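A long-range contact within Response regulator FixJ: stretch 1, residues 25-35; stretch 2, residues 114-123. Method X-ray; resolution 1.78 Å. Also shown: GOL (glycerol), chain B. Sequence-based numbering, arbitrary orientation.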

ATOM      1  N   ALA A  25     -10.922 -23.586  14.377  1.00 24.38           N
ATOM      2  CA  ALA A  25      -9.785 -24.517  14.423  1.00 28.76           C
ATOM      3  C   ALA A  25      -8.606 -23.990  13.605  1.00 20.91           C
ATOM      4  O   ALA A  25      -7.446 -24.204  13.980  1.00 20.56           O
ATOM      5  N   MET A  26      -8.885 -23.309  12.477  1.00 19.98           N
ATOM      6  CA  MET A  26      -7.805 -22.615  11.758  1.00 19.07           C
ATOM      7  C   MET A  26      -7.170 -21.540  12.627  1.00 18.35           C
ATOM      8  O   MET A  26      -5.940 -21.438  12.684  1.00 17.70           O
ATOM      9  N   ARG A  27      -8.004 -20.679  13.258  1.00 19.15           N
ATOM     10  CA  ARG A  27      -7.466 -19.622  14.125  1.00 19.45           C
ATOM     11  C   ARG A  27      -6.586 -20.218  15.208  1.00 19.82           C
ATOM     12  O   ARG A  27      -5.470 -19.747  15.434  1.00 19.36           O
ATOM     13  N   ASP A  28      -7.062 -21.271  15.876  1.00 20.92           N
ATOM     14  CA  ASP A  28      -6.235 -21.896  16.911  1.00 21.62           C
ATOM     15  C   ASP A  28      -4.928 -22.432  16.338  1.00 20.54           C
ATOM     16  O   ASP A  28      -3.866 -22.301  16.958  1.00 20.67           O
ATOM     17  N   SER A  29      -5.001 -23.097  15.189  1.00 19.78           N
ATOM     18  CA  SER A  29      -3.815 -23.716  14.592  1.00 19.15           C
ATOM     19  C   SER A  29      -2.804 -22.670  14.112  1.00 18.03           C
ATOM     20  O   SER A  29      -1.587 -22.833  14.303  1.00 18.33           O
ATOM     21  N   LEU A  30      -3.284 -21.609  13.444  1.00 17.26           N
ATOM     22  CA  LEU A  30      -2.411 -20.490  13.090  1.00 16.50           C
ATOM     23  C   LEU A  30      -1.840 -19.817  14.325  1.00 17.11           C
ATOM     24  O   LEU A  30      -0.660 -19.449  14.340  1.00 17.22           O
ATOM     25  N   ASN A  31      -2.694 -19.550  15.317  1.00 18.09           N
ATOM     26  CA  ASN A  31      -2.236 -18.898  16.552  1.00 19.04           C
ATOM     27  C   ASN A  31      -1.018 -19.663  17.070  1.00 19.33           C
ATOM     28  O   ASN A  31       0.043 -19.085  17.355  1.00 21.33           O
ATOM     29  N   PHE A  32      -1.155 -20.976  17.166  1.00 19.73           N
ATOM     30  CA  PHE A  32      -0.092 -21.772  17.774  1.00 20.48           C
ATOM     31  C   PHE A  32       1.178 -21.764  16.917  1.00 19.65           C
ATOM     32  O   PHE A  32       2.285 -21.484  17.425  1.00 20.14           O
ATOM     33  N   LEU A  33       1.057 -22.092  15.633  1.00 18.69           N
ATOM     34  CA  LEU A  33       2.257 -22.220  14.807  1.00 18.32           C
ATOM     35  C   LEU A  33       2.983 -20.887  14.594  1.00 17.78           C
ATOM     36  O   LEU A  33       4.198 -20.874  14.369  1.00 18.02           O
ATOM     37  N   LEU A  34       2.260 -19.766  14.527  1.00 17.23           N
ATOM     38  CA  LEU A  34       2.957 -18.503  14.324  1.00 17.15           C
ATOM     39  C   LEU A  34       3.745 -18.127  15.583  1.00 18.36           C
ATOM     40  O   LEU A  34       4.846 -17.560  15.502  1.00 18.83           O
ATOM     41  N   ASP A  35       3.178 -18.430  16.750  1.00 19.10           N
ATOM     42  CA  ASP A  35       3.902 -18.150  17.987  1.00 20.49           C
ATOM     43  C   ASP A  35       5.187 -18.962  18.050  1.00 20.98           C
ATOM     44  O   ASP A  35       6.238 -18.446  18.457  1.00 21.96           O
ATOM     45  N   GLU A 114      -2.688 -23.118  -0.878  1.00 17.70           N
ATOM     46  CA  GLU A 114      -3.752 -24.107  -0.968  1.00 18.21           C
ATOM     47  C   GLU A 114      -3.725 -24.983   0.268  1.00 17.98           C
ATOM     48  O   GLU A 114      -2.694 -25.602   0.557  1.00 18.18           O
ATOM     49  N   LYS A 115      -4.861 -25.054   0.993  1.00 17.81           N
ATOM     50  CA  LYS A 115      -4.954 -25.917   2.169  1.00 17.92           C
ATOM     51  C   LYS A 115      -5.096 -27.381   1.755  1.00 19.39           C
ATOM     52  O   LYS A 115      -5.667 -27.686   0.705  1.00 19.83           O
ATOM     53  N   PRO A 116      -4.613 -28.316   2.576  1.00 19.56           N
ATOM     54  CA  PRO A 116      -3.817 -28.084   3.798  1.00 19.03           C
ATOM     55  C   PRO A 116      -2.395 -27.690   3.408  1.00 18.76           C
ATOM     56  O   PRO A 116      -1.886 -28.184   2.396  1.00 19.45           O
ATOM     57  N   PHE A 117      -1.743 -26.846   4.202  1.00 17.98           N
ATOM     58  CA  PHE A 117      -0.373 -26.446   3.911  1.00 24.05           C
ATOM     59  C   PHE A 117       0.494 -26.713   5.144  1.00 18.13           C
ATOM     60  O   PHE A 117       0.008 -26.772   6.284  1.00 19.12           O
ATOM     61  N   GLU A 118       1.800 -26.808   4.933  1.00 24.40           N
ATOM     62  CA  GLU A 118       2.732 -27.006   6.044  1.00 29.71           C
ATOM     63  C   GLU A 118       3.025 -25.702   6.776  1.00 28.68           C
ATOM     64  O   GLU A 118       3.053 -24.624   6.158  1.00 24.47           O
ATOM     65  N   ASP A 119       3.265 -25.812   8.098  1.00 25.76           N
ATOM     66  CA  ASP A 119       3.559 -24.638   8.934  1.00 24.34           C
ATOM     67  C   ASP A 119       4.695 -23.825   8.339  1.00 24.60           C
ATOM     68  O   ASP A 119       4.651 -22.584   8.300  1.00 18.99           O
ATOM     69  N   ASP A 120       5.748 -24.506   7.884  1.00 26.70           N
ATOM     70  CA  ASP A 120       6.947 -23.784   7.461  1.00 33.10           C
ATOM     71  C   ASP A 120       6.763 -23.105   6.123  1.00 29.42           C
ATOM     72  O   ASP A 120       7.475 -22.127   5.826  1.00 26.51           O
ATOM     73  N   ARG A 121       5.867 -23.626   5.271  1.00 27.71           N
ATOM     74  CA  ARG A 121       5.581 -22.933   4.027  1.00 28.98           C
ATOM     75  C   ARG A 121       4.928 -21.581   4.301  1.00 17.27           C
ATOM     76  O   ARG A 121       5.252 -20.583   3.632  1.00 18.88           O
ATOM     77  N   LEU A 122       4.006 -21.530   5.269  1.00 17.42           N
ATOM     78  CA  LEU A 122       3.403 -20.246   5.637  1.00 15.66           C
ATOM     79  C   LEU A 122       4.456 -19.309   6.215  1.00 18.85           C
ATOM     80  O   LEU A 122       4.535 -18.141   5.830  1.00 15.92           O
ATOM     81  N   THR A 123       5.277 -19.797   7.158  1.00 18.25           N
ATOM     82  CA  THR A 123       6.140 -18.835   7.841  1.00 18.68           C
ATOM     83  C   THR A 123       7.218 -18.311   6.891  1.00 20.17           C
ATOM     84  O   THR A 123       7.529 -17.113   6.907  1.00 21.99           O
TER

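How does the start of stretch 2 reach the helix of residues 25-35? K115 points its CA-to-CB bond toward that helix and extends a long side chain (chi1 m, chi2 t, chi3 p, chi4 t) whose outer end meets M26. The closest atoms are K115 CE and M26 SD, 3.8 Å apart. M26 also points toward stretch 2, with all three chi angles in the m well. P116, which follows a cis peptide bond, makes no contact with the helix, and neither does E114.

What does F117 contribute when its CA-to-CB bond points sideways? Its p rotamer brings the ring nearer the helix, where L30 CD2 lies at the ring edge, 4.3 Å from F117 CZ. A glycerol, probably from the crystallisation liquor, covers one ring face with its C1 atom. This molecule bridges the stretches where no direct hydrogen bond does: GOL O3 and S29 OG are hydrogen-bonded at 2.7 Å, while F117 N gives a weak bond to GOL O1 at 3.2 Å.

How does packing proceed once the second helix begins? E118, at the N-cap position, points away. D119 points toward the first helix in an m rotamer, and its nearest approach across the contact is to a methyl: D119 OD1 lies 3.3 Å from L33 CD2. D120 and R121 make no contact.

Which side chains close the apolar end? L122 (chi1 t, chi2 p) sends CD2 among three leucines, 3.5 Å from L30 CD2, 4.2 Å from L33 CD1 and 4.4 Å from L34 CD2. L33, with both chi angles p, points toward stretch 2; L30 and L34, both m then t, start sideways but end nearer. T123, a p rotamer, places CG2 3.9 Å from L33 CD1 and 4.2 Å from L34 CD2, so its methyl extends the leucine cluster.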

ATOM      1  CB  ALA A  25     -10.196 -25.900  13.902  1.00 35.36           C
ATOM      2  CB  MET A  26      -8.293 -21.977  10.448  1.00 19.21           C
ATOM      3  CG  MET A  26      -8.694 -23.031   9.398  1.00 30.68           C
ATOM      4  SD  MET A  26      -7.174 -23.776   8.680  1.00 28.66           S
ATOM      5  CE  MET A  26      -6.122 -22.360   8.428  1.00 27.00           C
ATOM      6  CB  ARG A  27      -8.580 -18.768  14.759  1.00 21.18           C
ATOM      7  CG  ARG A  27      -9.301 -17.876  13.667  1.00 22.24           C
ATOM      8  CD  ARG A  27     -10.185 -16.762  14.340  1.00 27.93           C
ATOM      9  NE  ARG A  27     -11.030 -17.271  15.423  1.00 31.15           N
ATOM     10  CZ  ARG A  27     -12.248 -17.781  15.248  1.00 37.10           C
ATOM     11  NH1 ARG A  27     -12.788 -17.862  14.033  1.00 30.42           N
ATOM     12  NH2 ARG A  27     -12.935 -18.202  16.292  1.00 40.69           N
ATOM     13  CB  ASP A  28      -6.975 -23.056  17.602  1.00 23.31           C
ATOM     14  CG  ASP A  28      -7.991 -22.593  18.625  1.00 24.88           C
ATOM     15  OD1 ASP A  28      -7.971 -21.411  19.015  1.00 26.03           O
ATOM     16  OD2 ASP A  28      -8.827 -23.446  18.982  1.00 27.21           O
ATOM     17  CB  SER A  29      -4.264 -24.582  13.381  1.00 28.08           C
ATOM     18  OG  SER A  29      -3.145 -25.152  12.731  1.00 26.86           O
ATOM     19  CB  LEU A  30      -3.170 -19.464  12.256  1.00 15.97           C
ATOM     20  CG  LEU A  30      -3.549 -20.107  10.918  1.00 23.41           C
ATOM     21  CD1 LEU A  30      -4.372 -19.098  10.145  1.00 28.80           C
ATOM     22  CD2 LEU A  30      -2.312 -20.480  10.148  1.00 21.71           C
ATOM     23  CB  ASN A  31      -3.397 -18.877  17.570  1.00 20.49           C
ATOM     24  CG  ASN A  31      -3.357 -17.674  18.567  1.00 23.02           C
ATOM     25  OD1 ASN A  31      -2.470 -16.831  18.518  1.00 25.27           O
ATOM     26  ND2 ASN A  31      -4.325 -17.635  19.504  1.00 23.29           N
ATOM     27  CB  PHE A  32      -0.580 -23.197  18.033  1.00 24.16           C
ATOM     28  CG  PHE A  32       0.316 -23.957  18.970  1.00 25.48           C
ATOM     29  CD1 PHE A  32       1.287 -24.829  18.459  1.00 24.80           C
ATOM     30  CD2 PHE A  32       0.235 -23.739  20.364  1.00 24.31           C
ATOM     31  CE1 PHE A  32       2.154 -25.535  19.371  1.00 31.07           C
ATOM     32  CE2 PHE A  32       1.118 -24.426  21.289  1.00 25.91           C
ATOM     33  CZ  PHE A  32       2.056 -25.321  20.766  1.00 32.95           C
ATOM     34  CB  LEU A  33       1.900 -22.834  13.436  1.00 17.69           C
ATOM     35  CG  LEU A  33       1.268 -21.983  12.330  1.00 16.55           C
ATOM     36  CD1 LEU A  33       2.297 -21.194  11.460  1.00 16.76           C
ATOM     37  CD2 LEU A  33       0.382 -22.884  11.349  1.00 16.41           C
ATOM     38  CB  LEU A  34       1.931 -17.428  13.973  1.00 16.92           C
ATOM     39  CG  LEU A  34       1.249 -17.689  12.596  1.00 15.93           C
ATOM     40  CD1 LEU A  34       0.068 -16.697  12.443  1.00 16.14           C
ATOM     41  CD2 LEU A  34       2.253 -17.510  11.498  1.00 15.59           C
ATOM     42  CB  ASP A  35       3.043 -18.461  19.202  1.00 21.45           C
ATOM     43  CG  ASP A  35       3.774 -18.087  20.500  1.00 23.16           C
ATOM     44  OD1 ASP A  35       4.082 -16.904  20.689  1.00 23.74           O
ATOM     45  OD2 ASP A  35       4.120 -19.011  21.235  1.00 24.04           O
ATOM     46  CB  GLU A 114      -3.610 -24.978  -2.233  1.00 19.41           C
ATOM     47  CG  GLU A 114      -4.769 -25.957  -2.323  1.00 20.11           C
ATOM     48  CD  GLU A 114      -4.676 -26.905  -3.554  1.00 21.50           C
ATOM     49  OE1 GLU A 114      -4.796 -28.114  -3.397  1.00 22.22           O
ATOM     50  OE2 GLU A 114      -4.542 -26.368  -4.672  1.00 22.02           O
ATOM     51  CB  LYS A 115      -6.152 -25.521   3.024  1.00 17.71           C
ATOM     52  CG  LYS A 115      -6.093 -24.024   3.546  1.00 17.87           C
ATOM     53  CD  LYS A 115      -7.479 -23.496   3.889  1.00 24.93           C
ATOM     54  CE  LYS A 115      -8.032 -24.277   5.061  1.00 38.68           C
ATOM     55  NZ  LYS A 115      -9.327 -23.716   5.530  1.00 46.05           N
ATOM     56  CB  PRO A 116      -3.844 -29.440   4.493  1.00 23.03           C
ATOM     57  CG  PRO A 116      -3.897 -30.444   3.314  1.00 24.35           C
ATOM     58  CD  PRO A 116      -4.832 -29.744   2.303  1.00 20.94           C
ATOM     59  CB  PHE A 117      -0.334 -24.935   3.425  1.00 18.09           C
ATOM     60  CG  PHE A 117      -0.943 -23.963   4.402  1.00 17.36           C
ATOM     61  CD1 PHE A 117      -0.258 -23.595   5.569  1.00 15.82           C
ATOM     62  CD2 PHE A 117      -2.216 -23.467   4.177  1.00 16.09           C
ATOM     63  CE1 PHE A 117      -0.815 -22.707   6.471  1.00 19.42           C
ATOM     64  CE2 PHE A 117      -2.810 -22.565   5.066  1.00 15.20           C
ATOM     65  CZ  PHE A 117      -2.107 -22.192   6.221  1.00 14.93           C
ATOM     66  CB  GLU A 118       4.037 -27.592   5.523  1.00 44.95           C
ATOM     67  CG  GLU A 118       3.864 -28.891   4.736  1.00 53.39           C
ATOM     68  CD  GLU A 118       3.634 -30.108   5.624  1.00 64.96           C
ATOM     69  OE1 GLU A 118       3.511 -31.235   5.086  1.00 74.76           O
ATOM     70  OE2 GLU A 118       3.583 -29.946   6.862  1.00 71.70           O
ATOM     71  CB  ASP A 119       3.963 -25.043  10.375  1.00 24.98           C
ATOM     72  CG  ASP A 119       2.857 -25.728  11.162  1.00 25.72           C
ATOM     73  OD1 ASP A 119       1.746 -25.861  10.658  1.00 25.10           O
ATOM     74  OD2 ASP A 119       3.120 -26.159  12.322  1.00 26.28           O
ATOM     75  CB  ASP A 120       8.146 -24.724   7.373  1.00 38.67           C
ATOM     76  CG  ASP A 120       8.720 -25.099   8.725  1.00 43.60           C
ATOM     77  OD1 ASP A 120       8.281 -24.606   9.828  1.00 31.11           O
ATOM     78  OD2 ASP A 120       9.626 -25.956   8.682  1.00 44.37           O
ATOM     79  CB  ARG A 121       4.681 -23.797   3.140  1.00 26.43           C
ATOM     80  CG  ARG A 121       4.313 -23.144   1.829  1.00 25.43           C
ATOM     81  CD  ARG A 121       5.188 -23.578   0.748  1.00 39.08           C
ATOM     82  NE  ARG A 121       4.529 -23.433  -0.551  1.00 54.21           N
ATOM     83  CZ  ARG A 121       4.665 -22.370  -1.340  1.00 60.27           C
ATOM     84  NH1 ARG A 121       5.430 -21.358  -0.949  1.00 54.93           N
ATOM     85  NH2 ARG A 121       4.038 -22.318  -2.517  1.00 60.54           N
ATOM     86  CB  LEU A 122       2.287 -20.441   6.664  1.00 16.22           C
ATOM     87  CG  LEU A 122       1.576 -19.167   7.129  1.00 15.96           C
ATOM     88  CD1 LEU A 122       1.094 -18.287   5.927  1.00 14.28           C
ATOM     89  CD2 LEU A 122       0.434 -19.584   8.096  1.00 14.34           C
ATOM     90  CB  THR A 123       6.742 -19.427   9.127  1.00 22.13           C
ATOM     91  OG1 THR A 123       7.361 -20.672   8.839  1.00 24.52           O
ATOM     92  CG2 THR A 123       5.666 -19.631  10.232  1.00 20.30           C
TER
HETATM   93  C1  GOL B 401      -2.849 -25.813   7.120  1.00 34.24           C
HETATM   94  O1  GOL B 401      -3.904 -26.552   6.546  1.00 32.47           O
HETATM   95  C2  GOL B 401      -2.944 -25.857   8.657  1.00 35.65           C
HETATM   96  O2  GOL B 401      -4.031 -26.614   9.157  1.00 35.04           O
HETATM   97  C3  GOL B 401      -3.071 -24.467   9.265  1.00 37.39           C
HETATM   98  O3  GOL B 401      -2.159 -24.507  10.346  1.00 30.05           O